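Local coordinates for protein cytochrome P450 monooxygenase (Rhodococcus sp. ECU0066, PDB 6KBH) that probably oxidises its substrates with molecular oxygen at a heme, carrying its own FMN-binding reductase and [2Fe-2S] ferredoxin domains on the same chain, at residues Ala716-Thr719 / Val720-Leu724; Met401-Gln404 / Ile405-Glu408. One frame throughout, in Å; residues are numbered along the deposited sequence.

Interaction 1 of 2, residues Ala716-Thr719 / Val720-Leu724; sequences ADQT and VLQAL
A capping box between Thr719 and Gln722 starts helix 720-726 in the ferredoxin-like [2Fe-2S] domain. Thr719 is the N-cap: its OG1 accepts the backbone N of Gln722 at 2.9 Å, with an N-H...O angle of 157°. In return Gln722 OE1 takes the backbone N of Thr719 at 2.8 Å; this bond is nearly straight at hydrogen, although the donor stands 32° out of the plane of the amide carbonyl. The hydroxyl can serve because chi1 of 73° sets OG1 between the backbone N and C, facing the first turn. The Gln722 chain runs back extended and crosses the threonine at about a right angle, Gln722 OE1 also lying 3.4 Å from the methyl Thr719 CG2. The first helical bond, Ala723 N to Thr719 O at 3.2 Å, closes the turn. The helix packs on strands 701-705 and 710-714, where Ala723 CB meets Val712 and Val714, and the side chain of Leu721 lies about 6 Å from the [2Fe-2S] cluster, near its ligands Cys743 and Cys773. Gln718 slides past Gln722 in the opposite direction, Gln718 CG to Gln722 CB 3.8 Å, and brings its amide over Ala723, with Gln718 NE2 3.4 Å from Ala723 CA, while Gln718 OE1 accepts from Ala715 N. Were Gln718 an alanine, Ala715 N would probably lose this acceptor and the flank of Ala723 its cover.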
loop_
_atom_site.group_PDB
_atom_site.type_symbol
_atom_site.label_atom_id
_atom_site.label_comp_id
_atom_site.label_asym_id
_atom_site.label_seq_id
_atom_site.Cartn_x
_atom_site.Cartn_y
_atom_site.Cartn_z
ATOM N N ALA A 716 -23.467 -5.667 -9.071
ATOM C CA ALA A 716 -23.690 -4.992 -10.345
ATOM C C ALA A 716 -23.424 -3.496 -10.233
ATOM O O ALA A 716 -22.918 -2.878 -11.176
ATOM C CB ALA A 716 -25.114 -5.255 -10.829
ATOM N N ASP A 717 -23.756 -2.899 -9.090
ATOM C CA ASP A 717 -23.509 -1.487 -8.831
ATOM C C ASP A 717 -22.104 -1.223 -8.308
ATOM O O ASP A 717 -21.834 -0.119 -7.821
ATOM C CB ASP A 717 -24.536 -0.953 -7.830
ATOM C CG ASP A 717 -24.653 -1.831 -6.597
ATOM O OD1 ASP A 717 -24.223 -3.000 -6.663
ATOM O OD2 ASP A 717 -25.168 -1.354 -5.564
ATOM N N GLN A 718 -21.208 -2.200 -8.407
ATOM C CA GLN A 718 -19.917 -2.165 -7.736
ATOM C C GLN A 718 -18.812 -2.446 -8.740
ATOM O O GLN A 718 -18.878 -3.433 -9.479
ATOM C CB GLN A 718 -19.879 -3.196 -6.604
ATOM C CG GLN A 718 -18.824 -2.959 -5.546
ATOM C CD GLN A 718 -18.716 -4.126 -4.583
ATOM O OE1 GLN A 718 -19.143 -5.239 -4.891
ATOM N NE2 GLN A 718 -18.154 -3.875 -3.407
ATOM N N THR A 719 -17.800 -1.581 -8.767
ATOM C CA THR A 719 -16.622 -1.848 -9.574
ATOM C C THR A 719 -15.770 -2.930 -8.917
ATOM O O THR A 719 -15.859 -3.179 -7.711
ATOM C CB THR A 719 -15.792 -0.578 -9.762
ATOM O OG1 THR A 719 -15.114 -0.261 -8.539
ATOM C CG2 THR A 719 -16.686 0.590 -10.159
ATOM N N VAL A 720 -14.946 -3.592 -9.733
ATOM C CA VAL A 720 -13.979 -4.544 -9.190
ATOM C C VAL A 720 -13.091 -3.858 -8.161
ATOM O O VAL A 720 -12.785 -4.422 -7.102
ATOM C CB VAL A 720 -13.154 -5.177 -10.328
ATOM C CG1 VAL A 720 -11.832 -5.720 -9.803
ATOM C CG2 VAL A 720 -13.947 -6.278 -11.013
ATOM N N LEU A 721 -12.694 -2.614 -8.443
ATOM C CA LEU A 721 -11.848 -1.865 -7.521
ATOM C C LEU A 721 -12.530 -1.659 -6.177
ATOM O O LEU A 721 -11.905 -1.829 -5.126
ATOM C CB LEU A 721 -11.470 -0.523 -8.145
ATOM C CG LEU A 721 -10.706 0.485 -7.291
ATOM C CD1 LEU A 721 -9.350 -0.070 -6.884
ATOM C CD2 LEU A 721 -10.549 1.776 -8.070
ATOM N N GLN A 722 -13.816 -1.297 -6.192
ATOM C CA GLN A 722 -14.528 -1.053 -4.943
ATOM C C GLN A 722 -14.598 -2.316 -4.093
ATOM O O GLN A 722 -14.469 -2.255 -2.865
ATOM C CB GLN A 722 -15.927 -0.515 -5.241
ATOM C CG GLN A 722 -15.943 0.973 -5.561
ATOM C CD GLN A 722 -17.132 1.388 -6.406
ATOM O OE1 GLN A 722 -17.856 0.547 -6.940
ATOM N NE2 GLN A 722 -17.334 2.693 -6.538
ATOM N N ALA A 723 -14.787 -3.471 -4.729
ATOM C CA ALA A 723 -14.859 -4.720 -3.981
ATOM C C ALA A 723 -13.513 -5.073 -3.356
ATOM O O ALA A 723 -13.462 -5.614 -2.245
ATOM C CB ALA A 723 -15.345 -5.843 -4.891
ATOM N N LEU A 724 -12.413 -4.779 -4.055
ATOM C CA LEU A 724 -11.092 -5.075 -3.514
ATOM C C LEU A 724 -10.802 -4.230 -2.280
ATOM O O LEU A 724 -10.341 -4.749 -1.256
ATOM C CB LEU A 724 -10.019 -4.859 -4.582
ATOM C CG LEU A 724 -10.023 -5.819 -5.775
ATOM C CD1 LEU A 724 -8.973 -5.406 -6.780
ATOM C CD2 LEU A 724 -9.791 -7.255 -5.336
#

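Interaction 2 of 2, residues Met401-Gln404 / Ile405-Glu408; sequences MEIQ and IFLE
Phe406 rises from helix 396-413 beside Glu402, one turn earlier, the two side chains lying side by side and pointing the same way. Phe406 CB sits 3.5 Å from both Ile403 O and Glu402 O. With CG anti to the carbonyl carbon (chi1 -64°), the ring leans back over the preceding turn. There Glu402 O lies over one face, offset toward the rim and nearest CG, while still accepting the backbone N of Phe406 at 3.1 Å. Farther out, Phe406 CE2 comes 3.8 Å from Glu402 CG, and Phe406 CZ at the tip meets the same Glu402 CG at 3.4 Å. The carboxylate beyond it is turned 61° from the ring plane. Phe406 CD2 touches Ile403 CD1 more loosely, at 4.3 Å. On another flank Met401 and Ile405 run alongside each other, Met401 CG to Ile405 CD1 3.5 Å, and Ile405 N donates to Met401 O; Leu407 N to Ile403 O, 2.8 Å, continues the series. Helix 183-192 packs on Glu402 and Phe406, helix 284-300 on Ile403 and Leu407, and helix 153-164 on Ile405. Glu408, one turn beyond Gln404, forms a salt bridge with Arg157 through OE2. The side chain of Glu402 comes within about 5 Å of the heme. Such i to i+3 and i to i+4 packing along a buried helix just after the axial Cys393 belongs to the L helix of the cytochrome P450 fold.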
loop_
_atom_site.group_PDB
_atom_site.type_symbol
_atom_site.label_atom_id
_atom_site.label_comp_id
_atom_site.label_asym_id
_atom_site.label_seq_id
_atom_site.Cartn_x
_atom_site.Cartn_y
_atom_site.Cartn_z
ATOM N N MET A 401 -1.289 3.903 8.921
ATOM C CA MET A 401 -1.506 5.324 9.171
ATOM C C MET A 401 -0.782 5.764 10.436
ATOM O O MET A 401 -0.073 6.778 10.446
ATOM C CB MET A 401 -3.006 5.606 9.284
ATOM C CG MET A 401 -3.331 6.950 9.905
ATOM S SD MET A 401 -5.039 7.127 10.452
ATOM C CE MET A 401 -5.875 7.275 8.874
ATOM N N GLU A 402 -0.944 4.992 11.508
ATOM C CA GLU A 402 -0.366 5.330 12.803
ATOM C C GLU A 402 1.144 5.514 12.717
ATOM O O GLU A 402 1.696 6.496 13.229
ATOM C CB GLU A 402 -0.706 4.220 13.782
ATOM C CG GLU A 402 -1.121 4.670 15.129
ATOM C CD GLU A 402 -1.789 3.557 15.875
ATOM O OE1 GLU A 402 -2.211 2.569 15.237
ATOM O OE2 GLU A 402 -1.849 3.644 17.104
ATOM N N ILE A 403 1.831 4.561 12.087
ATOM C CA ILE A 403 3.279 4.658 11.946
ATOM C C ILE A 403 3.647 5.873 11.111
ATOM O O ILE A 403 4.557 6.638 11.459
ATOM C CB ILE A 403 3.847 3.368 11.331
ATOM C CG1 ILE A 403 3.536 2.164 12.214
ATOM C CG2 ILE A 403 5.345 3.496 11.147
ATOM C CD1 ILE A 403 4.228 2.203 13.536
ATOM N N GLN A 404 2.945 6.066 9.992
ATOM C CA GLN A 404 3.263 7.163 9.080
ATOM C C GLN A 404 3.246 8.522 9.769
ATOM O O GLN A 404 4.089 9.373 9.488
ATOM C CB GLN A 404 2.284 7.159 7.910
ATOM C CG GLN A 404 2.780 6.431 6.690
ATOM C CD GLN A 404 1.651 6.139 5.751
ATOM O OE1 GLN A 404 0.879 5.218 5.980
ATOM N NE2 GLN A 404 1.516 6.944 4.706
ATOM N N ILE A 405 2.282 8.754 10.656
ATOM C CA ILE A 405 2.191 10.041 11.342
ATOM C C ILE A 405 3.197 10.137 12.485
ATOM O O ILE A 405 3.789 11.203 12.708
ATOM C CB ILE A 405 0.748 10.317 11.806
ATOM C CG1 ILE A 405 -0.241 9.982 10.718
ATOM C CG2 ILE A 405 0.590 11.780 12.114
ATOM C CD1 ILE A 405 -1.610 9.641 11.224
ATOM N N PHE A 406 3.343 9.064 13.261
ATOM C CA PHE A 406 4.432 9.014 14.220
ATOM C C PHE A 406 5.732 9.452 13.564
ATOM O O PHE A 406 6.450 10.327 14.075
ATOM C CB PHE A 406 4.614 7.602 14.787
ATOM C CG PHE A 406 3.456 7.065 15.583
ATOM C CD1 PHE A 406 2.478 7.913 16.079
ATOM C CD2 PHE A 406 3.368 5.713 15.865
ATOM C CE1 PHE A 406 1.426 7.405 16.821
ATOM C CE2 PHE A 406 2.319 5.199 16.609
ATOM C CZ PHE A 406 1.350 6.050 17.088
ATOM N N LEU A 407 6.043 8.841 12.429
ATOM C CA LEU A 407 7.270 9.108 11.707
ATOM C C LEU A 407 7.204 10.375 10.867
ATOM O O LEU A 407 8.213 10.737 10.257
ATOM C CB LEU A 407 7.629 7.911 10.821
ATOM C CG LEU A 407 9.017 7.909 10.175
ATOM C CD1 LEU A 407 10.108 7.986 11.241
ATOM C CD2 LEU A 407 9.207 6.704 9.270
ATOM N N GLU A 408 6.075 11.079 10.794
ATOM C CA GLU A 408 6.274 12.384 10.180
ATOM C C GLU A 408 6.529 13.456 11.230
ATOM O O GLU A 408 7.405 14.302 11.032
ATOM C CB GLU A 408 5.115 12.778 9.248
ATOM C CG GLU A 408 3.753 13.022 9.843
ATOM C CD GLU A 408 2.972 14.060 9.040
ATOM O OE1 GLU A 408 3.489 15.181 8.847
ATOM O OE2 GLU A 408 1.838 13.759 8.614
#

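Both contacts are local, yet they sit at different places on two separate helices. Interaction 1 lies at a helix N-terminus in the [2Fe-2S] domain, partly buried, where polar side chains cap the backbone and an exposed glutamine supplies one of the two capping-box bonds. Interaction 2 is wholly buried in the middle of a long P450 helix; three i to i+4 backbone bonds run through it, and the side chains meet mainly through hydrocarbon. The two hold no common element, with centres 29 Å apart and nearest atoms about 16 Å apart. Each helix nevertheless passes near a redox centre, the iron-sulfur cluster beside 720-724 and the heme beside 401-404.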